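Local coordinates for protein transcriptional regulator (Thermus thermophilus, PDB 2H0A) that probably regulates transcription as a CcpA-like repressor, through a two-lobed core built like the periplasmic binding proteins, at residues Ser227-Pro232 / Phe260-Val265; Ala120-Pro125 / Leu157-His162; Ala10-Arg15 / Asp216-Ala221. All coordinates share one frame; numbering follows the deposited sequence.

Interaction 1: residues Ser227-Pro232 / Phe260-Val265; sequences STIAQP and FEPVLV
Thr228 and Val265 form one hydrogen-bonded antiparallel pair and Ala230 and Val263 the next, so that strands 227-230 and 263-265 are joined by four backbone hydrogen bonds. Val265 N to Thr228 O measures 2.9 Å and Ala230 N to Val263 O 2.8 Å. The axes of these two short strands run 4.6 Å apart at 161°, nearly antiparallel. The tight packing is on the face of Ile229, which lies beside Pro262, both buried and pointing the same way, with Ile229 CG2 3.6 Å from Pro262 CB. CG1 of Ile229 is anti to the carbonyl carbon (chi1 -60°), and CD1 beyond it makes a looser approach, 4.2 Å, to CG of Leu264, its non-hydrogen-bonded partner. Branched and cyclic apolar residues suit this face, because they fill it without bringing a polar atom into it.

The face carrying Ala230, Val263 and Val265 is looser. Ala230 CB meets Val265 CG2 at 3.8 Å, diagonally across the ladder, while Val263 stands exposed to solvent; a methyl and two branched valines meet only lightly here. Thr228, also on this face, is buried and sends OG1 to Asp189. Past the strand end the contact passes to rings: Pro232, the N-cap residue just before helix 233-248, offers a rigid apolar surface, and its CG approaches Phe260 CD2 obliquely at 3.5 Å. The Glu261 side chain starts away from strand 227-230, and its OE2 forms a salt bridge with Arg259.

Strand 227-230 is thus held between strand 210-215 and strand 257-265; its pairing with the latter is the one antiparallel junction in an otherwise parallel strand order. Helix 99-109 covers Ile229 and Leu264, whereas helix 233-248 and strand 92-96 receive Phe260.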
ATOM      1  N   SER A 227      10.412 -19.987   5.970  1.00 37.71           N
ATOM      2  CA  SER A 227      11.833 -19.868   6.255  1.00 35.86           C
ATOM      3  C   SER A 227      12.139 -18.466   5.770  1.00 33.98           C
ATOM      4  O   SER A 227      11.504 -17.989   4.834  1.00 33.77           O
ATOM      5  CB  SER A 227      12.662 -20.875   5.448  1.00 36.01           C
ATOM      6  OG  SER A 227      12.254 -22.209   5.697  1.00 39.29           O
ATOM      7  N   THR A 228      13.104 -17.796   6.379  1.00 33.59           N
ATOM      8  CA  THR A 228      13.409 -16.449   5.933  1.00 33.89           C
ATOM      9  C   THR A 228      14.777 -15.978   6.394  1.00 32.98           C
ATOM     10  O   THR A 228      15.420 -16.622   7.211  1.00 34.17           O
ATOM     11  CB  THR A 228      12.310 -15.455   6.433  1.00 34.46           C
ATOM     12  OG1 THR A 228      12.616 -14.125   6.002  1.00 37.06           O
ATOM     13  CG2 THR A 228      12.209 -15.474   7.952  1.00 32.03           C
ATOM     14  N   ILE A 229      15.226 -14.871   5.820  1.00 32.85           N
ATOM     15  CA  ILE A 229      16.485 -14.242   6.196  1.00 33.74           C
ATOM     16  C   ILE A 229      15.985 -13.171   7.170  1.00 34.98           C
ATOM     17  O   ILE A 229      15.476 -12.125   6.754  1.00 33.58           O
ATOM     18  CB  ILE A 229      17.170 -13.541   4.985  1.00 33.15           C
ATOM     19  CG1 ILE A 229      17.457 -14.556   3.882  1.00 28.53           C
ATOM     20  CG2 ILE A 229      18.457 -12.858   5.433  1.00 31.44           C
ATOM     21  CD1 ILE A 229      18.407 -15.635   4.312  1.00 29.64           C
ATOM     22  N   ALA A 230      16.123 -13.444   8.461  1.00 36.56           N
ATOM     23  CA  ALA A 230      15.634 -12.530   9.492  1.00 38.12           C
ATOM     24  C   ALA A 230      16.464 -11.293   9.816  1.00 37.32           C
ATOM     25  O   ALA A 230      17.674 -11.375  10.013  1.00 38.00           O
ATOM     26  CB  ALA A 230      15.361 -13.316  10.784  1.00 38.69           C
ATOM     27  N   GLN A 231      15.779 -10.153   9.872  1.00 36.94           N
ATOM     28  CA  GLN A 231      16.377  -8.871  10.215  1.00 36.79           C
ATOM     29  C   GLN A 231      16.015  -8.551  11.667  1.00 36.61           C
ATOM     30  O   GLN A 231      14.894  -8.801  12.092  1.00 35.85           O
ATOM     31  CB  GLN A 231      15.807  -7.745   9.367  1.00 38.81           C
ATOM     32  CG  GLN A 231      16.089  -7.783   7.895  1.00 42.22           C
ATOM     33  CD  GLN A 231      15.687  -6.470   7.239  1.00 44.52           C
ATOM     34  OE1 GLN A 231      16.326  -5.437   7.454  1.00 45.19           O
ATOM     35  NE2 GLN A 231      14.614  -6.499   6.455  1.00 44.52           N
ATOM     36  N   PRO A 232      16.968  -8.003  12.447  1.00 37.21           N
ATOM     37  CA  PRO A 232      16.731  -7.644  13.856  1.00 36.01           C
ATOM     38  C   PRO A 232      16.215  -6.213  13.897  1.00 35.71           C
ATOM     39  O   PRO A 232      16.857  -5.324  14.457  1.00 35.36           O
ATOM     40  CB  PRO A 232      18.117  -7.770  14.468  1.00 36.33           C
ATOM     41  CG  PRO A 232      19.008  -7.287  13.325  1.00 35.58           C
ATOM     42  CD  PRO A 232      18.411  -7.956  12.119  1.00 35.76           C
ATOM     43  N   PHE A 260      24.161  -4.094  11.444  1.00 40.69           N
ATOM     44  CA  PHE A 260      23.562  -5.327  11.924  1.00 41.48           C
ATOM     45  C   PHE A 260      23.684  -6.406  10.853  1.00 41.94           C
ATOM     46  O   PHE A 260      23.930  -6.099   9.691  1.00 43.31           O
ATOM     47  CB  PHE A 260      22.087  -5.094  12.280  1.00 40.82           C
ATOM     48  CG  PHE A 260      21.883  -4.375  13.587  1.00 39.95           C
ATOM     49  CD1 PHE A 260      22.249  -3.040  13.732  1.00 38.35           C
ATOM     50  CD2 PHE A 260      21.329  -5.039  14.680  1.00 39.99           C
ATOM     51  CE1 PHE A 260      22.063  -2.374  14.945  1.00 37.52           C
ATOM     52  CE2 PHE A 260      21.138  -4.380  15.903  1.00 38.91           C
ATOM     53  CZ  PHE A 260      21.504  -3.049  16.034  1.00 36.91           C
ATOM     54  N   GLU A 261      23.532  -7.668  11.244  1.00 42.50           N
ATOM     55  CA  GLU A 261      23.620  -8.770  10.288  1.00 43.81           C
ATOM     56  C   GLU A 261      22.366  -9.622  10.331  1.00 41.69           C
ATOM     57  O   GLU A 261      21.841  -9.915  11.397  1.00 40.50           O
ATOM     58  CB  GLU A 261      24.827  -9.681  10.573  1.00 46.85           C
ATOM     59  CG  GLU A 261      26.192  -9.008  10.532  1.00 52.83           C
ATOM     60  CD  GLU A 261      27.346 -10.011  10.615  1.00 56.92           C
ATOM     61  OE1 GLU A 261      27.253 -10.976  11.410  1.00 57.76           O
ATOM     62  OE2 GLU A 261      28.354  -9.827   9.892  1.00 58.16           O
ATOM     63  N   PRO A 262      21.869 -10.030   9.160  1.00 41.09           N
ATOM     64  CA  PRO A 262      20.672 -10.861   9.068  1.00 41.16           C
ATOM     65  C   PRO A 262      21.072 -12.319   9.277  1.00 41.49           C
ATOM     66  O   PRO A 262      22.243 -12.669   9.145  1.00 43.19           O
ATOM     67  CB  PRO A 262      20.184 -10.583   7.657  1.00 41.02           C
ATOM     68  CG  PRO A 262      21.472 -10.453   6.908  1.00 41.28           C
ATOM     69  CD  PRO A 262      22.313  -9.597   7.824  1.00 41.65           C
ATOM     70  N   VAL A 263      20.112 -13.170   9.603  1.00 40.66           N
ATOM     71  CA  VAL A 263      20.430 -14.568   9.834  1.00 41.49           C
ATOM     72  C   VAL A 263      19.351 -15.467   9.255  1.00 40.85           C
ATOM     73  O   VAL A 263      18.166 -15.145   9.309  1.00 40.80           O
ATOM     74  CB  VAL A 263      20.580 -14.855  11.356  1.00 42.72           C
ATOM     75  CG1 VAL A 263      19.254 -14.609  12.061  1.00 43.31           C
ATOM     76  CG2 VAL A 263      21.051 -16.281  11.585  1.00 42.56           C
ATOM     77  N   LEU A 264      19.768 -16.599   8.705  1.00 40.18           N
ATOM     78  CA  LEU A 264      18.830 -17.544   8.123  1.00 39.74           C
ATOM     79  C   LEU A 264      18.098 -18.289   9.221  1.00 38.99           C
ATOM     80  O   LEU A 264      18.707 -18.749  10.187  1.00 40.32           O
ATOM     81  CB  LEU A 264      19.572 -18.563   7.256  1.00 41.19           C
ATOM     82  CG  LEU A 264      18.833 -19.410   6.205  1.00 41.71           C
ATOM     83  CD1 LEU A 264      19.586 -20.722   6.027  1.00 40.34           C
ATOM     84  CD2 LEU A 264      17.414 -19.700   6.612  1.00 41.35           C
ATOM     85  N   VAL A 265      16.787 -18.405   9.079  1.00 36.98           N
ATOM     86  CA  VAL A 265      15.993 -19.151  10.040  1.00 36.58           C
ATOM     87  C   VAL A 265      15.204 -20.147   9.198  1.00 37.39           C
ATOM     88  O   VAL A 265      14.338 -19.749   8.425  1.00 39.16           O
ATOM     89  CB  VAL A 265      15.028 -18.231  10.829  1.00 35.17           C
ATOM     90  CG1 VAL A 265      14.289 -19.039  11.903  1.00 30.91           C
ATOM     91  CG2 VAL A 265      15.806 -17.077  11.455  1.00 32.37           C
TER

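Interaction 2: residues Ala120-Pro125 / Leu157-His162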
ATOM      1  N   ALA A 120      11.842  -9.695  -7.032  1.00 45.15           N
ATOM      2  CA  ALA A 120      12.411  -8.394  -6.720  1.00 47.06           C
ATOM      3  C   ALA A 120      11.300  -7.369  -6.534  1.00 49.52           C
ATOM      4  O   ALA A 120      10.447  -7.192  -7.406  1.00 48.16           O
ATOM      5  CB  ALA A 120      13.347  -7.963  -7.838  1.00 45.96           C
ATOM      6  N   VAL A 121      11.312  -6.699  -5.389  1.00 54.14           N
ATOM      7  CA  VAL A 121      10.302  -5.693  -5.091  1.00 59.60           C
ATOM      8  C   VAL A 121      10.647  -4.361  -5.752  1.00 64.64           C
ATOM      9  O   VAL A 121      11.754  -3.840  -5.591  1.00 65.08           O
ATOM     10  CB  VAL A 121      10.157  -5.493  -3.577  1.00 58.68           C
ATOM     11  CG1 VAL A 121       9.086  -4.457  -3.290  1.00 58.36           C
ATOM     12  CG2 VAL A 121       9.814  -6.821  -2.916  1.00 57.99           C
ATOM     13  N   GLU A 122       9.683  -3.821  -6.492  1.00 70.09           N
ATOM     14  CA  GLU A 122       9.855  -2.570  -7.218  1.00 74.78           C
ATOM     15  C   GLU A 122       8.837  -1.512  -6.793  1.00 77.87           C
ATOM     16  O   GLU A 122       7.751  -1.416  -7.367  1.00 78.66           O
ATOM     17  CB  GLU A 122       9.721  -2.840  -8.722  1.00 76.08           C
ATOM     18  CG  GLU A 122       9.976  -1.645  -9.633  1.00 78.94           C
ATOM     19  CD  GLU A 122      11.443  -1.266  -9.709  1.00 80.35           C
ATOM     20  OE1 GLU A 122      12.267  -2.134 -10.071  1.00 81.24           O
ATOM     21  OE2 GLU A 122      11.770  -0.097  -9.412  1.00 81.71           O
ATOM     22  N   GLU A 123       9.186  -0.724  -5.782  1.00 81.57           N
ATOM     23  CA  GLU A 123       8.306   0.341  -5.311  1.00 85.27           C
ATOM     24  C   GLU A 123       8.852   1.691  -5.758  1.00 87.38           C
ATOM     25  O   GLU A 123      10.016   2.014  -5.503  1.00 87.39           O
ATOM     26  CB  GLU A 123       8.189   0.316  -3.787  1.00 85.99           C
ATOM     27  CG  GLU A 123       7.333  -0.813  -3.245  1.00 87.43           C
ATOM     28  CD  GLU A 123       5.955  -0.854  -3.876  1.00 88.38           C
ATOM     29  OE1 GLU A 123       5.438   0.220  -4.253  1.00 88.87           O
ATOM     30  OE2 GLU A 123       5.384  -1.961  -3.984  1.00 88.31           O
ATOM     31  N   GLU A 124       8.002   2.470  -6.426  1.00 90.14           N
ATOM     32  CA  GLU A 124       8.370   3.790  -6.938  1.00 92.73           C
ATOM     33  C   GLU A 124       9.328   4.569  -6.030  1.00 94.15           C
ATOM     34  O   GLU A 124      10.289   5.167  -6.513  1.00 94.32           O
ATOM     35  CB  GLU A 124       7.100   4.606  -7.214  1.00 93.01           C
ATOM     36  CG  GLU A 124       7.344   6.030  -7.684  1.00 93.98           C
ATOM     37  CD  GLU A 124       7.556   6.991  -6.535  1.00 94.64           C
ATOM     38  OE1 GLU A 124       6.631   7.141  -5.706  1.00 94.43           O
ATOM     39  OE2 GLU A 124       8.646   7.597  -6.462  1.00 94.68           O
ATOM     40  N   PRO A 125       9.074   4.582  -4.707  1.00 95.24           N
ATOM     41  CA  PRO A 125       9.952   5.301  -3.776  1.00 96.06           C
ATOM     42  C   PRO A 125      11.287   4.587  -3.558  1.00 97.22           C
ATOM     43  O   PRO A 125      11.419   3.762  -2.657  1.00 97.89           O
ATOM     44  CB  PRO A 125       9.124   5.359  -2.492  1.00 95.38           C
ATOM     45  CG  PRO A 125       7.718   5.321  -2.991  1.00 95.26           C
ATOM     46  CD  PRO A 125       7.796   4.257  -4.050  1.00 95.24           C
ATOM     47  N   LEU A 157      13.887 -14.357 -12.868  1.00 39.87           N
ATOM     48  CA  LEU A 157      13.587 -13.246 -11.979  1.00 40.73           C
ATOM     49  C   LEU A 157      12.190 -12.709 -12.257  1.00 42.12           C
ATOM     50  O   LEU A 157      11.690 -12.798 -13.378  1.00 43.65           O
ATOM     51  CB  LEU A 157      14.581 -12.111 -12.201  1.00 39.64           C
ATOM     52  CG  LEU A 157      14.320 -10.834 -11.411  1.00 36.51           C
ATOM     53  CD1 LEU A 157      14.665 -11.064  -9.949  1.00 37.10           C
ATOM     54  CD2 LEU A 157      15.151  -9.717 -11.972  1.00 34.68           C
ATOM     55  N   TYR A 158      11.558 -12.156 -11.228  1.00 42.25           N
ATOM     56  CA  TYR A 158      10.239 -11.574 -11.393  1.00 40.73           C
ATOM     57  C   TYR A 158      10.204 -10.295 -10.596  1.00 41.02           C
ATOM     58  O   TYR A 158      10.595 -10.269  -9.433  1.00 40.96           O
ATOM     59  CB  TYR A 158       9.143 -12.506 -10.891  1.00 40.35           C
ATOM     60  CG  TYR A 158       7.756 -12.075 -11.327  1.00 40.59           C
ATOM     61  CD1 TYR A 158       7.290 -12.350 -12.608  1.00 38.91           C
ATOM     62  CD2 TYR A 158       6.909 -11.396 -10.455  1.00 41.32           C
ATOM     63  CE1 TYR A 158       6.025 -11.969 -13.006  1.00 38.11           C
ATOM     64  CE2 TYR A 158       5.639 -11.007 -10.849  1.00 40.69           C
ATOM     65  CZ  TYR A 158       5.202 -11.298 -12.125  1.00 40.02           C
ATOM     66  OH  TYR A 158       3.932 -10.919 -12.515  1.00 40.91           O
ATOM     67  N   ILE A 159       9.742  -9.230 -11.233  1.00 41.63           N
ATOM     68  CA  ILE A 159       9.655  -7.940 -10.577  1.00 41.80           C
ATOM     69  C   ILE A 159       8.187  -7.626 -10.302  1.00 41.65           C
ATOM     70  O   ILE A 159       7.327  -7.811 -11.170  1.00 42.14           O
ATOM     71  CB  ILE A 159      10.274  -6.839 -11.467  1.00 42.02           C
ATOM     72  CG1 ILE A 159      11.679  -7.268 -11.911  1.00 41.06           C
ATOM     73  CG2 ILE A 159      10.342  -5.524 -10.700  1.00 40.67           C
ATOM     74  CD1 ILE A 159      12.315  -6.357 -12.936  1.00 37.96           C
ATOM     75  N   THR A 160       7.900  -7.158  -9.092  1.00 41.48           N
ATOM     76  CA  THR A 160       6.532  -6.827  -8.718  1.00 40.76           C
ATOM     77  C   THR A 160       6.475  -5.912  -7.491  1.00 39.83           C
ATOM     78  O   THR A 160       7.492  -5.372  -7.070  1.00 37.93           O
ATOM     79  CB  THR A 160       5.704  -8.126  -8.473  1.00 40.88           C
ATOM     80  OG1 THR A 160       4.350  -7.781  -8.169  1.00 41.40           O
ATOM     81  CG2 THR A 160       6.293  -8.947  -7.337  1.00 39.93           C
ATOM     82  N   ARG A 161       5.283  -5.733  -6.928  1.00 40.39           N
ATOM     83  CA  ARG A 161       5.108  -4.868  -5.764  1.00 40.90           C
ATOM     84  C   ARG A 161       5.220  -5.667  -4.474  1.00 39.95           C
ATOM     85  O   ARG A 161       5.148  -6.896  -4.481  1.00 37.22           O
ATOM     86  CB  ARG A 161       3.743  -4.180  -5.801  1.00 43.95           C
ATOM     87  CG  ARG A 161       3.296  -3.665  -7.167  1.00 49.20           C
ATOM     88  CD  ARG A 161       3.924  -2.341  -7.540  1.00 53.60           C
ATOM     89  NE  ARG A 161       3.780  -1.340  -6.487  1.00 61.26           N
ATOM     90  CZ  ARG A 161       2.631  -0.997  -5.907  1.00 64.13           C
ATOM     91  NH1 ARG A 161       1.496  -1.578  -6.274  1.00 65.81           N
ATOM     92  NH2 ARG A 161       2.614  -0.067  -4.956  1.00 63.96           N
ATOM     93  N   HIS A 162       5.387  -4.949  -3.366  1.00 39.49           N
ATOM     94  CA  HIS A 162       5.521  -5.564  -2.053  1.00 39.61           C
ATOM     95  C   HIS A 162       4.152  -5.962  -1.506  1.00 39.98           C
ATOM     96  O   HIS A 162       3.581  -5.281  -0.666  1.00 40.84           O
ATOM     97  CB  HIS A 162       6.242  -4.593  -1.109  1.00 37.68           C
ATOM     98  CG  HIS A 162       6.414  -5.108   0.290  1.00 39.99           C
ATOM     99  ND1 HIS A 162       5.608  -4.709   1.334  1.00 40.31           N
ATOM    100  CD2 HIS A 162       7.305  -5.983   0.815  1.00 40.89           C
ATOM    101  CE1 HIS A 162       5.994  -5.316   2.445  1.00 40.01           C
ATOM    102  NE2 HIS A 162       7.021  -6.092   2.157  1.00 40.81           N
TER
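Leu157 opens the contact by laying CD1 against Ala120 CB at 4.0 Å, an apolar start at the outermost strand within this chain. Tyr158 contributes its backbone, Tyr158 O accepting from Ala120 N at 2.8 Å, while its ring packs on helix 164-175. Ile159 pairs in parallel with Ala120 and lies alongside Glu122, its CG2 against the aliphatic CB. Thr160 continues the ladder: its N-H goes to Ala120 O, and Thr160 O receives Glu122 N at 2.7 Å. Helix 133-147 lies between the two strands in the chain, giving a beta-alpha-beta crossover.

At Arg161 the strand has ended and charge takes over. NH2 of Arg161 meets the syn lone pair of Glu123 OE1 at 2.9 Å, near the guanidinium plane, and NE adds a weak bond to the same oxygen; the carboxylate is turned 61° from the guanidinium. A long, weak ion pair also joins Arg161 to Glu165 of the second subunit. His162 N uses the anti lone pair of Glu123 OE2 at 3.1 Å, and the His162 and Val121 side chains cross obliquely, CB of one against CG1 of the other. An alanine in place of Glu123 would probably leave Arg161 without its near carboxylate and the His162 N-H without its acceptor, freeing the loop end to shift. One carboxylate thus binds both a side-chain charge and a backbone N-H beyond the strand ends.

Interaction 3: residues Ala10-Arg15 / Asp216-Ala221; sequences ATEFYR and DGHPFA
The first turn of helix 12-25 faces the loop that leads into helix 220-224, Glu12 and His218 being the nearest residues at 7.3 Å between CA atoms, and no direct hydrogen bond crosses the gap. This is the meeting of two lobes in the periplasmic-binding-protein fold: the helix belongs to the lobe that starts the chain, the loop to the other, and in relatives the cleft between such lobes receives a small effector.

The His218 ring carries the contact. Glu12 slides past it in the opposite sense, its CG lying over one face in a CH-pi contact, 3.5 Å from the ring centroid and 18° off the normal. The opposite face is covered by Asp216 CB, over the centre, so the imidazole is sandwiched. Its ND1 is hydrogen-bonded to Arg16, next along helix 12-25, which, with the water at NE2, helps set the rotation of the ring. A flat ring with nitrogens on its rim suits such a place, since the faces can pack while the edge makes polar bonds.

Glu12 has CG anti to the backbone N (chi1 173°) and bends at chi2, and Arg15 grips its carboxylate side-on in a salt bridge. Arg15 NE reaches Glu12 OE1 at 2.7 Å, and NH2 bonds to Glu12 OE2 at 3.3 Å from above the carboxylate plane. The same OE2 comes tip to tip with Pro219, 3.5 Å from CD, while Pro219 CG sits at the edge of the Arg15 guanidinium. Thr11 takes the N-cap, and its O accepts from Tyr14 N and Arg15 N. Between the two segments, one water makes the polar link: it accepts from Phe13 N at 2.8 Å and is hydrogen-bonded to His218 NE2 at 2.9 Å.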
ATOM      1  N   ALA A  10       3.969   2.402   6.290  1.00 69.67           N
ATOM      2  CA  ALA A  10       3.133   1.763   7.305  1.00 66.42           C
ATOM      3  C   ALA A  10       3.103   0.264   7.008  1.00 64.13           C
ATOM      4  O   ALA A  10       2.058  -0.312   6.714  1.00 61.59           O
ATOM      5  CB  ALA A  10       1.721   2.338   7.290  1.00 67.11           C
ATOM      6  N   THR A  11       4.281  -0.350   7.079  1.00 62.01           N
ATOM      7  CA  THR A  11       4.459  -1.777   6.843  1.00 58.99           C
ATOM      8  C   THR A  11       4.862  -2.408   8.168  1.00 55.62           C
ATOM      9  O   THR A  11       5.116  -1.696   9.136  1.00 55.65           O
ATOM     10  CB  THR A  11       5.571  -2.022   5.820  1.00 60.39           C
ATOM     11  OG1 THR A  11       6.729  -1.263   6.188  1.00 61.31           O
ATOM     12  CG2 THR A  11       5.118  -1.602   4.436  1.00 61.25           C
ATOM     13  N   GLU A  12       4.920  -3.733   8.224  1.00 50.94           N
ATOM     14  CA  GLU A  12       5.293  -4.407   9.463  1.00 48.25           C
ATOM     15  C   GLU A  12       6.724  -4.051   9.873  1.00 46.82           C
ATOM     16  O   GLU A  12       7.076  -4.102  11.049  1.00 45.17           O
ATOM     17  CB  GLU A  12       5.155  -5.923   9.301  1.00 48.72           C
ATOM     18  CG  GLU A  12       5.679  -6.727  10.479  1.00 51.53           C
ATOM     19  CD  GLU A  12       4.816  -6.602  11.721  1.00 54.08           C
ATOM     20  OE1 GLU A  12       4.201  -5.532  11.917  1.00 55.84           O
ATOM     21  OE2 GLU A  12       4.763  -7.571  12.511  1.00 54.67           O
ATOM     22  N   PHE A  13       7.539  -3.676   8.890  1.00 45.84           N
ATOM     23  CA  PHE A  13       8.931  -3.321   9.128  1.00 44.99           C
ATOM     24  C   PHE A  13       9.031  -2.069   9.977  1.00 46.03           C
ATOM     25  O   PHE A  13       9.960  -1.913  10.773  1.00 47.01           O
ATOM     26  CB  PHE A  13       9.648  -3.095   7.796  1.00 43.35           C
ATOM     27  CG  PHE A  13      11.088  -2.664   7.937  1.00 41.72           C
ATOM     28  CD1 PHE A  13      12.073  -3.577   8.290  1.00 38.92           C
ATOM     29  CD2 PHE A  13      11.458  -1.340   7.703  1.00 40.13           C
ATOM     30  CE1 PHE A  13      13.407  -3.177   8.401  1.00 37.34           C
ATOM     31  CE2 PHE A  13      12.791  -0.940   7.813  1.00 38.67           C
ATOM     32  CZ  PHE A  13      13.762  -1.860   8.162  1.00 35.86           C
ATOM     33  N   TYR A  14       8.074  -1.169   9.806  1.00 46.69           N
ATOM     34  CA  TYR A  14       8.089   0.057  10.573  1.00 47.69           C
ATOM     35  C   TYR A  14       7.411  -0.146  11.909  1.00 47.55           C
ATOM     36  O   TYR A  14       7.727   0.541  12.875  1.00 48.84           O
ATOM     37  CB  TYR A  14       7.447   1.181   9.764  1.00 50.84           C
ATOM     38  CG  TYR A  14       8.254   1.459   8.524  1.00 56.88           C
ATOM     39  CD1 TYR A  14       9.485   2.113   8.608  1.00 58.99           C
ATOM     40  CD2 TYR A  14       7.872   0.933   7.292  1.00 60.10           C
ATOM     41  CE1 TYR A  14      10.321   2.220   7.502  1.00 62.29           C
ATOM     42  CE2 TYR A  14       8.698   1.032   6.178  1.00 63.85           C
ATOM     43  CZ  TYR A  14       9.926   1.673   6.291  1.00 64.89           C
ATOM     44  OH  TYR A  14      10.766   1.721   5.198  1.00 67.08           O
ATOM     45  N   ARG A  15       6.494  -1.101  11.987  1.00 46.60           N
ATOM     46  CA  ARG A  15       5.844  -1.335  13.264  1.00 46.09           C
ATOM     47  C   ARG A  15       6.921  -1.849  14.205  1.00 45.95           C
ATOM     48  O   ARG A  15       7.080  -1.341  15.314  1.00 46.54           O
ATOM     49  CB  ARG A  15       4.724  -2.374  13.158  1.00 45.47           C
ATOM     50  CG  ARG A  15       3.967  -2.551  14.471  1.00 45.69           C
ATOM     51  CD  ARG A  15       3.097  -3.800  14.512  1.00 45.98           C
ATOM     52  NE  ARG A  15       3.882  -5.031  14.577  1.00 48.24           N
ATOM     53  CZ  ARG A  15       4.698  -5.351  15.577  1.00 49.58           C
ATOM     54  NH1 ARG A  15       4.846  -4.536  16.612  1.00 50.12           N
ATOM     55  NH2 ARG A  15       5.376  -6.486  15.538  1.00 51.27           N
ATOM     56  N   ASP A 216      13.238 -10.509   5.883  1.00 40.87           N
ATOM     57  CA  ASP A 216      12.642  -9.726   6.973  1.00 42.13           C
ATOM     58  C   ASP A 216      12.250 -10.370   8.301  1.00 41.58           C
ATOM     59  O   ASP A 216      11.888  -9.683   9.242  1.00 40.95           O
ATOM     60  CB  ASP A 216      11.223  -9.243   6.645  1.00 44.13           C
ATOM     61  CG  ASP A 216      11.199  -7.960   5.816  1.00 47.29           C
ATOM     62  OD1 ASP A 216      12.212  -7.225   5.745  1.00 49.57           O
ATOM     63  OD2 ASP A 216      10.132  -7.668   5.241  1.00 48.95           O
ATOM     64  N   GLY A 217      12.316 -11.692   8.377  1.00 41.37           N
ATOM     65  CA  GLY A 217      11.991 -12.353   9.625  1.00 42.05           C
ATOM     66  C   GLY A 217      10.830 -11.846  10.470  1.00 43.85           C
ATOM     67  O   GLY A 217      10.903 -11.834  11.705  1.00 45.28           O
ATOM     68  N   HIS A 218       9.786 -11.348   9.817  1.00 43.50           N
ATOM     69  CA  HIS A 218       8.625 -10.829  10.528  1.00 42.94           C
ATOM     70  C   HIS A 218       7.971 -11.831  11.460  1.00 45.21           C
ATOM     71  O   HIS A 218       8.040 -13.037  11.237  1.00 46.09           O
ATOM     72  CB  HIS A 218       7.563 -10.326   9.550  1.00 40.35           C
ATOM     73  CG  HIS A 218       7.931  -9.053   8.867  1.00 38.98           C
ATOM     74  ND1 HIS A 218       8.621  -8.044   9.500  1.00 40.48           N
ATOM     75  CD2 HIS A 218       7.689  -8.615   7.611  1.00 40.30           C
ATOM     76  CE1 HIS A 218       8.792  -7.038   8.662  1.00 40.01           C
ATOM     77  NE2 HIS A 218       8.235  -7.359   7.509  1.00 40.95           N
ATOM     78  N   PRO A 219       7.321 -11.340  12.524  1.00 46.79           N
ATOM     79  CA  PRO A 219       6.652 -12.219  13.483  1.00 46.65           C
ATOM     80  C   PRO A 219       5.672 -13.188  12.814  1.00 46.73           C
ATOM     81  O   PRO A 219       5.623 -14.365  13.153  1.00 45.78           O
ATOM     82  CB  PRO A 219       5.945 -11.233  14.408  1.00 46.07           C
ATOM     83  CG  PRO A 219       6.892 -10.078  14.430  1.00 45.73           C
ATOM     84  CD  PRO A 219       7.276  -9.937  12.977  1.00 47.18           C
ATOM     85  N   PHE A 220       4.902 -12.698  11.854  1.00 47.02           N
ATOM     86  CA  PHE A 220       3.936 -13.559  11.201  1.00 48.31           C
ATOM     87  C   PHE A 220       4.572 -14.716  10.445  1.00 49.86           C
ATOM     88  O   PHE A 220       3.883 -15.630   9.996  1.00 49.98           O
ATOM     89  CB  PHE A 220       3.035 -12.733  10.271  1.00 47.80           C
ATOM     90  CG  PHE A 220       3.716 -12.214   9.029  1.00 47.28           C
ATOM     91  CD1 PHE A 220       4.100 -13.078   8.006  1.00 47.83           C
ATOM     92  CD2 PHE A 220       3.914 -10.849   8.854  1.00 48.30           C
ATOM     93  CE1 PHE A 220       4.664 -12.587   6.829  1.00 46.42           C
ATOM     94  CE2 PHE A 220       4.477 -10.348   7.678  1.00 46.30           C
ATOM     95  CZ  PHE A 220       4.850 -11.221   6.667  1.00 46.71           C
ATOM     96  N   ALA A 221       5.892 -14.690  10.323  1.00 51.91           N
ATOM     97  CA  ALA A 221       6.612 -15.727   9.594  1.00 53.92           C
ATOM     98  C   ALA A 221       6.696 -17.070  10.305  1.00 56.05           C
ATOM     99  O   ALA A 221       6.812 -18.108   9.656  1.00 55.99           O
ATOM    100  CB  ALA A 221       8.012 -15.240   9.259  1.00 52.66           C
TER
HETATM  101  O   HOH W   1       7.249  -4.932   6.386  1.00 19.65           O

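Interactions 1 and 2 belong to the same sheet but to different places in it: interaction 1 is partly buried, at the sheet's one antiparallel junction, whereas interaction 2 is a surface contact at its parallel edge, where the second subunit comes near. Both rely on backbone ladders, the first finished by apolar rings and the second by a salt bridge. Interaction 3, partly buried, is no ladder; helix end and loop meet through a CH-pi contact and a bridging water. It touches interaction 1 directly, since Asp216 N lies 2.9 Å from Ile229 O, a probable hydrogen bond, while the centres of interactions 2 and 3 are about 17 Å apart.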